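Local atomic coordinates of glutathione S-transferase family protein (Pseudomonas putida, PDB entry 3LXZ), a protein that probably conjugates reduced glutathione to a wide range of hydrophobic electrophiles of foreign or endogenous origin, as a member of the glutathione S-transferase superfamily. Residues F134-V147 / F178-M192. Residues are numbered along the deposited sequence; the frame is centred on the assembly and turned at random.
Sequences FATLKRNGRFAPYV and FLADFPQAKALLQLM
Pro145 O and Gln184 O both accept a hydrogen bond from one water, at 2.8 Å from Pro145 O, so that a single solvent molecule ties the loop after helix 120-140 to the first turn of helix 183-193. The rest of the contact illustrates how aromatic rings can join a helix end and its following loop to a second helix and its lead-in with few direct polar bonds. Phe182, at the N-cap position of helix 183-193, presses its ring against helix 120-140 and the loop that follows: CG lies anti to the backbone N (chi1 -161°), which turns the ring that way. Ala185 CB covers one face, and over the opposite face Lys138 NZ makes a cation-pi contact, 3.8 Å from the ring centroid. The lysine chain, bent near its end, also gives Asp181 O a weak hydrogen bond. The ring's edge meets Phe134 CD1 in plane and points toward the face of Phe143 in an offset edge-to-face pair, planes at 70°. Phe143 in turn receives Gln184 CB over a face. Ahead of that N-cap, Phe178 CB sits 3.6 Å from the centroid of the Phe134 ring, a CH-pi contact, while their rings, nearly parallel, barely overlap. Farther along, Leu188 CD2 wedges against Val147 CG2 at 3.6 Å, and Met192 SE approaches the edge of Tyr146, a Met-aromatic contact. Such helix-and-loop packing belongs to the all-helical C-terminal domain of the glutathione S-transferase fold.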
ATOM      1  N   PHE A 134      14.919   2.452  -3.664  1.00 16.69           N
ATOM      2  CA  PHE A 134      15.645   2.249  -4.922  1.00 15.90           C
ATOM      3  C   PHE A 134      16.499   0.976  -4.878  1.00 16.61           C
ATOM      4  O   PHE A 134      16.582   0.264  -5.889  1.00 15.94           O
ATOM      5  CB  PHE A 134      16.476   3.491  -5.296  1.00 17.09           C
ATOM      6  CG  PHE A 134      15.678   4.523  -6.030  1.00 15.78           C
ATOM      7  CD1 PHE A 134      15.340   4.319  -7.364  1.00 16.21           C
ATOM      8  CD2 PHE A 134      15.223   5.674  -5.395  1.00 18.04           C
ATOM      9  CE1 PHE A 134      14.559   5.262  -8.075  1.00 16.28           C
ATOM     10  CE2 PHE A 134      14.455   6.645  -6.119  1.00 19.22           C
ATOM     11  CZ  PHE A 134      14.119   6.423  -7.452  1.00 18.79           C
ATOM     12  N   ALA A 135      17.096   0.689  -3.724  1.00 17.15           N
ATOM     13  CA  ALA A 135      17.858  -0.566  -3.540  1.00 17.30           C
ATOM     14  C   ALA A 135      16.958  -1.786  -3.725  1.00 16.52           C
ATOM     15  O   ALA A 135      17.341  -2.739  -4.420  1.00 16.61           O
ATOM     16  CB  ALA A 135      18.544  -0.607  -2.170  1.00 17.68           C
ATOM     17  N   THR A 136      15.768  -1.738  -3.104  1.00 16.56           N
ATOM     18  CA  THR A 136      14.730  -2.783  -3.240  1.00 15.65           C
ATOM     19  C   THR A 136      14.315  -3.013  -4.684  1.00 15.81           C
ATOM     20  O   THR A 136      14.207  -4.149  -5.163  1.00 14.57           O
ATOM     21  CB  THR A 136      13.520  -2.442  -2.377  1.00 16.65           C
ATOM     22  OG1 THR A 136      13.888  -2.465  -0.995  1.00 17.81           O
ATOM     23  CG2 THR A 136      12.316  -3.401  -2.626  1.00 17.22           C
ATOM     24  N   LEU A 137      14.083  -1.922  -5.398  1.00 15.67           N
ATOM     25  CA  LEU A 137      13.693  -2.019  -6.808  1.00 16.37           C
ATOM     26  C   LEU A 137      14.791  -2.654  -7.670  1.00 16.31           C
ATOM     27  O   LEU A 137      14.508  -3.469  -8.577  1.00 16.37           O
ATOM     28  CB  LEU A 137      13.267  -0.628  -7.342  1.00 15.30           C
ATOM     29  CG  LEU A 137      12.755  -0.564  -8.781  1.00 17.18           C
ATOM     30  CD1 LEU A 137      11.587  -1.522  -9.009  1.00 17.47           C
ATOM     31  CD2 LEU A 137      12.401   0.888  -9.198  1.00 15.50           C
ATOM     32  N   LYS A 138      16.035  -2.322  -7.371  1.00 16.94           N
ATOM     33  CA  LYS A 138      17.152  -2.856  -8.144  1.00 18.35           C
ATOM     34  C   LYS A 138      17.315  -4.347  -7.909  1.00 19.25           C
ATOM     35  O   LYS A 138      17.580  -5.104  -8.848  1.00 18.95           O
ATOM     36  CB  LYS A 138      18.463  -2.153  -7.784  1.00 18.63           C
ATOM     37  CG  LYS A 138      19.642  -2.619  -8.678  1.00 21.46           C
ATOM     38  CD  LYS A 138      20.979  -2.272  -8.024  1.00 27.54           C
ATOM     39  CE  LYS A 138      21.025  -0.802  -7.859  1.00 29.55           C
ATOM     40  NZ  LYS A 138      20.918  -0.151  -9.190  1.00 32.79           N
ATOM     41  N   ARG A 139      17.137  -4.749  -6.646  1.00 19.10           N
ATOM     42  CA  ARG A 139      17.288  -6.132  -6.228  1.00 19.78           C
ATOM     43  C   ARG A 139      16.154  -7.011  -6.743  1.00 19.97           C
ATOM     44  O   ARG A 139      16.385  -8.153  -7.166  1.00 20.09           O
ATOM     45  CB  ARG A 139      17.396  -6.122  -4.699  1.00 20.44           C
ATOM     46  CG  ARG A 139      17.235  -7.366  -3.894  1.00 24.03           C
ATOM     47  CD  ARG A 139      17.287  -6.985  -2.410  1.00 25.45           C
ATOM     48  NE  ARG A 139      18.452  -6.154  -2.076  1.00 25.84           N
ATOM     49  CZ  ARG A 139      18.444  -4.947  -1.477  1.00 23.70           C
ATOM     50  NH1 ARG A 139      17.331  -4.344  -1.088  1.00 21.91           N
ATOM     51  NH2 ARG A 139      19.600  -4.324  -1.249  1.00 24.16           N
ATOM     52  N   ASN A 140      14.934  -6.486  -6.709  1.00 20.09           N
ATOM     53  CA  ASN A 140      13.741  -7.292  -7.000  1.00 19.81           C
ATOM     54  C   ASN A 140      13.226  -7.181  -8.418  1.00 19.59           C
ATOM     55  O   ASN A 140      12.580  -8.112  -8.911  1.00 19.92           O
ATOM     56  CB  ASN A 140      12.624  -6.963  -5.985  1.00 20.27           C
ATOM     57  CG  ASN A 140      11.575  -8.043  -5.898  1.00 20.17           C
ATOM     58  OD1 ASN A 140      11.888  -9.218  -5.933  1.00 21.61           O
ATOM     59  ND2 ASN A 140      10.332  -7.654  -5.760  1.00 20.67           N
ATOM     60  N   GLY A 141      13.516  -6.057  -9.079  1.00 20.30           N
ATOM     61  CA  GLY A 141      13.038  -5.793 -10.445  1.00 18.53           C
ATOM     62  C   GLY A 141      13.798  -6.615 -11.459  1.00 18.73           C
ATOM     63  O   GLY A 141      14.972  -6.911 -11.265  1.00 19.40           O
ATOM     64  N   ARG A 142      13.130  -7.040 -12.523  1.00 18.35           N
ATOM     65  CA  ARG A 142      13.803  -7.793 -13.579  1.00 18.56           C
ATOM     66  C   ARG A 142      14.391  -6.867 -14.645  1.00 18.10           C
ATOM     67  O   ARG A 142      15.518  -7.072 -15.099  1.00 18.18           O
ATOM     68  CB  ARG A 142      12.841  -8.784 -14.233  1.00 18.86           C
ATOM     69  CG  ARG A 142      12.632 -10.106 -13.480  1.00 23.68           C
ATOM     70  CD  ARG A 142      12.103  -9.919 -12.067  1.00 32.57           C
ATOM     71  NE  ARG A 142      11.516 -11.164 -11.564  1.00 39.23           N
ATOM     72  CZ  ARG A 142      11.490 -11.568 -10.298  1.00 40.69           C
ATOM     73  NH1 ARG A 142      12.024 -10.835  -9.299  1.00 39.31           N
ATOM     74  NH2 ARG A 142      10.914 -12.736 -10.039  1.00 43.07           N
ATOM     75  N   PHE A 143      13.634  -5.842 -15.015  1.00 17.69           N
ATOM     76  CA  PHE A 143      14.062  -4.852 -16.011  1.00 18.00           C
ATOM     77  C   PHE A 143      14.497  -5.515 -17.304  1.00 18.23           C
ATOM     78  O   PHE A 143      15.651  -5.406 -17.733  1.00 18.93           O
ATOM     79  CB  PHE A 143      15.156  -3.964 -15.443  1.00 16.89           C
ATOM     80  CG  PHE A 143      14.677  -3.055 -14.385  1.00 18.77           C
ATOM     81  CD1 PHE A 143      13.982  -1.911 -14.722  1.00 17.44           C
ATOM     82  CD2 PHE A 143      14.876  -3.368 -13.026  1.00 19.61           C
ATOM     83  CE1 PHE A 143      13.516  -1.053 -13.727  1.00 20.89           C
ATOM     84  CE2 PHE A 143      14.436  -2.539 -12.033  1.00 19.47           C
ATOM     85  CZ  PHE A 143      13.741  -1.367 -12.375  1.00 19.63           C
ATOM     86  N   ALA A 144      13.563  -6.200 -17.930  1.00 17.63           N
ATOM     87  CA  ALA A 144      13.907  -7.053 -19.052  1.00 19.08           C
ATOM     88  C   ALA A 144      13.111  -6.752 -20.316  1.00 18.59           C
ATOM     89  O   ALA A 144      12.819  -7.662 -21.060  1.00 19.78           O
ATOM     90  CB  ALA A 144      13.744  -8.555 -18.656  1.00 20.52           C
ATOM     91  N   PRO A 145      12.859  -5.473 -20.631  1.00 17.47           N
ATOM     92  CA  PRO A 145      13.300  -4.194 -20.049  1.00 16.97           C
ATOM     93  C   PRO A 145      12.376  -3.668 -18.954  1.00 17.23           C
ATOM     94  O   PRO A 145      12.765  -2.778 -18.184  1.00 18.21           O
ATOM     95  CB  PRO A 145      13.249  -3.238 -21.236  1.00 17.36           C
ATOM     96  CG  PRO A 145      12.117  -3.798 -22.071  1.00 16.83           C
ATOM     97  CD  PRO A 145      12.248  -5.284 -21.956  1.00 18.13           C
ATOM     98  N   TYR A 146      11.163  -4.204 -18.917  1.00 17.76           N
ATOM     99  CA  TYR A 146      10.130  -3.739 -17.991  1.00 17.74           C
ATOM    100  C   TYR A 146      10.364  -4.210 -16.560  1.00 17.07           C
ATOM    101  O   TYR A 146      11.172  -5.122 -16.305  1.00 16.53           O
ATOM    102  CB  TYR A 146       8.747  -4.184 -18.492  1.00 17.96           C
ATOM    103  CG  TYR A 146       8.467  -3.739 -19.890  1.00 19.46           C
ATOM    104  CD1 TYR A 146       7.944  -2.481 -20.132  1.00 18.94           C
ATOM    105  CD2 TYR A 146       8.713  -4.580 -20.982  1.00 20.52           C
ATOM    106  CE1 TYR A 146       7.684  -2.051 -21.433  1.00 23.61           C
ATOM    107  CE2 TYR A 146       8.441  -4.150 -22.285  1.00 23.35           C
ATOM    108  CZ  TYR A 146       7.940  -2.884 -22.491  1.00 21.64           C
ATOM    109  OH  TYR A 146       7.653  -2.434 -23.764  1.00 25.91           O
ATOM    110  N   VAL A 147       9.657  -3.585 -15.626  1.00 16.54           N
ATOM    111  CA  VAL A 147       9.900  -3.838 -14.220  1.00 17.45           C
ATOM    112  C   VAL A 147       9.907  -5.317 -13.866  1.00 18.00           C
ATOM    113  O   VAL A 147      10.873  -5.806 -13.245  1.00 18.82           O
ATOM    114  CB  VAL A 147       8.957  -3.045 -13.256  1.00 16.59           C
ATOM    115  CG1 VAL A 147       9.259  -3.428 -11.808  1.00 17.92           C
ATOM    116  CG2 VAL A 147       9.163  -1.554 -13.420  1.00 16.63           C
ATOM    117  N   PHE A 178      19.280   9.408  -8.146  1.00 26.23           N
ATOM    118  CA  PHE A 178      19.079   7.983  -7.985  1.00 25.47           C
ATOM    119  C   PHE A 178      19.266   7.244  -9.312  1.00 26.05           C
ATOM    120  O   PHE A 178      19.682   6.097  -9.335  1.00 26.59           O
ATOM    121  CB  PHE A 178      17.681   7.677  -7.395  1.00 25.51           C
ATOM    122  CG  PHE A 178      17.429   8.311  -6.040  1.00 24.67           C
ATOM    123  CD1 PHE A 178      18.070   7.848  -4.898  1.00 22.62           C
ATOM    124  CD2 PHE A 178      16.525   9.350  -5.918  1.00 23.63           C
ATOM    125  CE1 PHE A 178      17.832   8.441  -3.655  1.00 23.72           C
ATOM    126  CE2 PHE A 178      16.282   9.949  -4.673  1.00 23.86           C
ATOM    127  CZ  PHE A 178      16.937   9.491  -3.561  1.00 22.84           C
ATOM    128  N   LEU A 179      18.951   7.882 -10.423  1.00 25.72           N
ATOM    129  CA  LEU A 179      19.005   7.174 -11.697  1.00 25.19           C
ATOM    130  C   LEU A 179      20.415   7.154 -12.324  1.00 25.45           C
ATOM    131  O   LEU A 179      20.664   6.362 -13.226  1.00 25.58           O
ATOM    132  CB  LEU A 179      17.966   7.731 -12.666  1.00 25.72           C
ATOM    133  CG  LEU A 179      16.504   7.516 -12.266  1.00 24.24           C
ATOM    134  CD1 LEU A 179      15.559   8.238 -13.236  1.00 24.98           C
ATOM    135  CD2 LEU A 179      16.165   6.027 -12.214  1.00 23.10           C
ATOM    136  N   ALA A 180      21.334   7.976 -11.813  1.00 25.22           N
ATOM    137  CA  ALA A 180      22.712   8.011 -12.338  1.00 25.75           C
ATOM    138  C   ALA A 180      23.460   6.681 -12.206  1.00 25.77           C
ATOM    139  O   ALA A 180      24.301   6.377 -13.050  1.00 26.27           O
ATOM    140  CB  ALA A 180      23.524   9.142 -11.689  1.00 26.01           C
ATOM    141  N   ASP A 181      23.152   5.926 -11.146  0.50 25.70           N
ATOM    142  CA  ASP A 181      23.749   4.611 -10.893  0.50 25.83           C
ATOM    143  C   ASP A 181      22.775   3.426 -11.010  0.50 25.40           C
ATOM    144  O   ASP A 181      23.013   2.355 -10.437  0.50 25.30           O
ATOM    145  CB  ASP A 181      24.456   4.593  -9.534  0.50 26.40           C
ATOM    146  CG  ASP A 181      25.963   4.676  -9.669  0.50 27.34           C
ATOM    147  OD1 ASP A 181      26.446   5.519 -10.460  0.50 28.36           O
ATOM    148  OD2 ASP A 181      26.662   3.876  -8.998  0.50 30.77           O
ATOM    149  N   PHE A 182      21.698   3.619 -11.771  1.00 24.67           N
ATOM    150  CA  PHE A 182      20.641   2.601 -11.918  1.00 23.45           C
ATOM    151  C   PHE A 182      20.275   2.562 -13.391  1.00 22.78           C
ATOM    152  O   PHE A 182      19.179   2.992 -13.763  1.00 22.41           O
ATOM    153  CB  PHE A 182      19.403   3.035 -11.101  1.00 23.55           C
ATOM    154  CG  PHE A 182      18.426   1.921 -10.791  1.00 22.70           C
ATOM    155  CD1 PHE A 182      18.496   0.688 -11.453  1.00 20.67           C
ATOM    156  CD2 PHE A 182      17.407   2.120  -9.836  1.00 22.39           C
ATOM    157  CE1 PHE A 182      17.618  -0.335 -11.146  1.00 21.14           C
ATOM    158  CE2 PHE A 182      16.491   1.104  -9.542  1.00 20.95           C
ATOM    159  CZ  PHE A 182      16.588  -0.124 -10.198  1.00 22.65           C
ATOM    160  N   PRO A 183      21.199   2.075 -14.254  1.00 22.47           N
ATOM    161  CA  PRO A 183      20.955   2.191 -15.683  1.00 21.30           C
ATOM    162  C   PRO A 183      19.752   1.419 -16.199  1.00 20.87           C
ATOM    163  O   PRO A 183      19.162   1.848 -17.200  1.00 19.23           O
ATOM    164  CB  PRO A 183      22.233   1.619 -16.309  1.00 21.09           C
ATOM    165  CG  PRO A 183      22.901   0.848 -15.212  1.00 23.14           C
ATOM    166  CD  PRO A 183      22.579   1.620 -13.982  1.00 22.49           C
ATOM    167  N   GLN A 184      19.437   0.287 -15.553  1.00 20.91           N
ATOM    168  CA  GLN A 184      18.220  -0.492 -15.859  1.00 20.86           C
ATOM    169  C   GLN A 184      16.991   0.426 -15.818  1.00 20.22           C
ATOM    170  O   GLN A 184      16.127   0.390 -16.711  1.00 19.45           O
ATOM    171  CB  GLN A 184      17.976  -1.599 -14.794  1.00 22.03           C
ATOM    172  CG  GLN A 184      18.998  -2.701 -14.713  1.00 24.65           C
ATOM    173  CD  GLN A 184      20.273  -2.334 -13.939  1.00 29.44           C
ATOM    174  OE1 GLN A 184      20.425  -1.227 -13.409  1.00 28.09           O
ATOM    175  NE2 GLN A 184      21.212  -3.291 -13.883  1.00 30.26           N
ATOM    176  N   ALA A 185      16.922   1.227 -14.757  1.00 19.19           N
ATOM    177  CA  ALA A 185      15.769   2.065 -14.487  1.00 19.45           C
ATOM    178  C   ALA A 185      15.813   3.266 -15.430  1.00 18.77           C
ATOM    179  O   ALA A 185      14.802   3.691 -15.961  1.00 18.11           O
ATOM    180  CB  ALA A 185      15.765   2.509 -13.016  1.00 18.87           C
ATOM    181  N   LYS A 186      17.011   3.746 -15.698  1.00 18.88           N
ATOM    182  CA  LYS A 186      17.167   4.909 -16.579  1.00 19.99           C
ATOM    183  C   LYS A 186      16.627   4.562 -17.966  1.00 19.29           C
ATOM    184  O   LYS A 186      15.847   5.330 -18.567  1.00 18.90           O
ATOM    185  CB  LYS A 186      18.638   5.378 -16.623  1.00 19.20           C
ATOM    186  CG  LYS A 186      18.815   6.853 -16.962  1.00 24.91           C
ATOM    187  CD  LYS A 186      20.302   7.201 -16.949  1.00 29.60           C
ATOM    188  CE  LYS A 186      20.521   8.677 -16.716  1.00 31.09           C
ATOM    189  NZ  LYS A 186      19.342   9.473 -17.152  1.00 34.96           N
ATOM    190  N   ALA A 187      16.974   3.368 -18.442  1.00 18.67           N
ATOM    191  CA  ALA A 187      16.574   2.914 -19.760  1.00 18.08           C
ATOM    192  C   ALA A 187      15.064   2.672 -19.859  1.00 17.72           C
ATOM    193  O   ALA A 187      14.444   3.010 -20.853  1.00 17.27           O
ATOM    194  CB  ALA A 187      17.351   1.653 -20.127  1.00 18.32           C
ATOM    195  N   LEU A 188      14.468   2.125 -18.796  1.00 17.32           N
ATOM    196  CA  LEU A 188      13.028   1.865 -18.809  1.00 16.99           C
ATOM    197  C   LEU A 188      12.249   3.194 -18.798  1.00 16.97           C
ATOM    198  O   LEU A 188      11.227   3.321 -19.483  1.00 18.50           O
ATOM    199  CB  LEU A 188      12.626   0.947 -17.622  1.00 16.94           C
ATOM    200  CG  LEU A 188      11.112   0.693 -17.453  1.00 16.87           C
ATOM    201  CD1 LEU A 188      10.457   0.151 -18.735  1.00 18.54           C
ATOM    202  CD2 LEU A 188      10.837  -0.305 -16.302  1.00 16.56           C
ATOM    203  N   LEU A 189      12.727   4.165 -18.026  1.00 17.33           N
ATOM    204  CA  LEU A 189      12.044   5.438 -17.945  1.00 17.95           C
ATOM    205  C   LEU A 189      12.024   6.078 -19.328  1.00 18.49           C
ATOM    206  O   LEU A 189      11.005   6.615 -19.732  1.00 17.78           O
ATOM    207  CB  LEU A 189      12.699   6.362 -16.922  1.00 19.00           C
ATOM    208  CG  LEU A 189      11.825   7.530 -16.444  1.00 22.04           C
ATOM    209  CD1 LEU A 189      10.531   7.049 -15.709  1.00 20.35           C
ATOM    210  CD2 LEU A 189      12.607   8.446 -15.523  1.00 21.94           C
ATOM    211  N   GLN A 190      13.131   6.018 -20.073  1.00 17.41           N
ATOM    212  CA  GLN A 190      13.091   6.577 -21.425  1.00 17.56           C
ATOM    213  C   GLN A 190      12.132   5.804 -22.311  1.00 18.05           C
ATOM    214  O   GLN A 190      11.428   6.391 -23.114  1.00 19.69           O
ATOM    215  CB  GLN A 190      14.461   6.573 -22.068  1.00 16.81           C
ATOM    216  CG  GLN A 190      14.507   7.363 -23.381  1.00 18.34           C
ATOM    217  CD  GLN A 190      14.144   6.548 -24.595  1.00 19.95           C
ATOM    218  OE1 GLN A 190      13.992   5.327 -24.530  1.00 22.22           O
ATOM    219  NE2 GLN A 190      13.992   7.229 -25.739  1.00 24.55           N
ATOM    220  N   LEU A 191      12.105   4.485 -22.145  1.00 18.59           N
ATOM    221  CA  LEU A 191      11.241   3.615 -22.939  1.00 19.19           C
ATOM    222  C   LEU A 191       9.734   3.899 -22.735  1.00 19.74           C
ATOM    223  O   LEU A 191       8.967   3.999 -23.696  1.00 19.29           O
ATOM    224  CB  LEU A 191      11.555   2.144 -22.634  1.00 20.25           C
ATOM    225  CG  LEU A 191      10.743   1.125 -23.444  1.00 22.63           C
ATOM    226  CD1 LEU A 191      10.883   1.336 -24.954  1.00 27.06           C
ATOM    227  CD2 LEU A 191      11.129  -0.309 -23.090  1.00 26.86           C
HETATM  228  N   MSE A 192       9.329   4.019 -21.466  1.00 19.44           N
HETATM  229  CA  MSE A 192       7.967   4.383 -21.106  1.00 19.73           C
HETATM  230  C   MSE A 192       7.692   5.786 -21.626  1.00 20.29           C
HETATM  231  O   MSE A 192       6.569   6.102 -21.970  1.00 20.39           O
HETATM  232  CB  MSE A 192       7.772   4.354 -19.568  1.00 19.13           C
HETATM  233  CG  MSE A 192       7.847   2.968 -18.881  1.00 19.52           C
HETATM  234 SE   MSE A 192       6.652   1.671 -19.676  1.00 23.43          SE
HETATM  235  CE  MSE A 192       4.936   2.389 -19.087  1.00 21.90           C
TER
HETATM  236  O   HOH W   1      15.227  -1.530 -18.635  1.00 19.10           O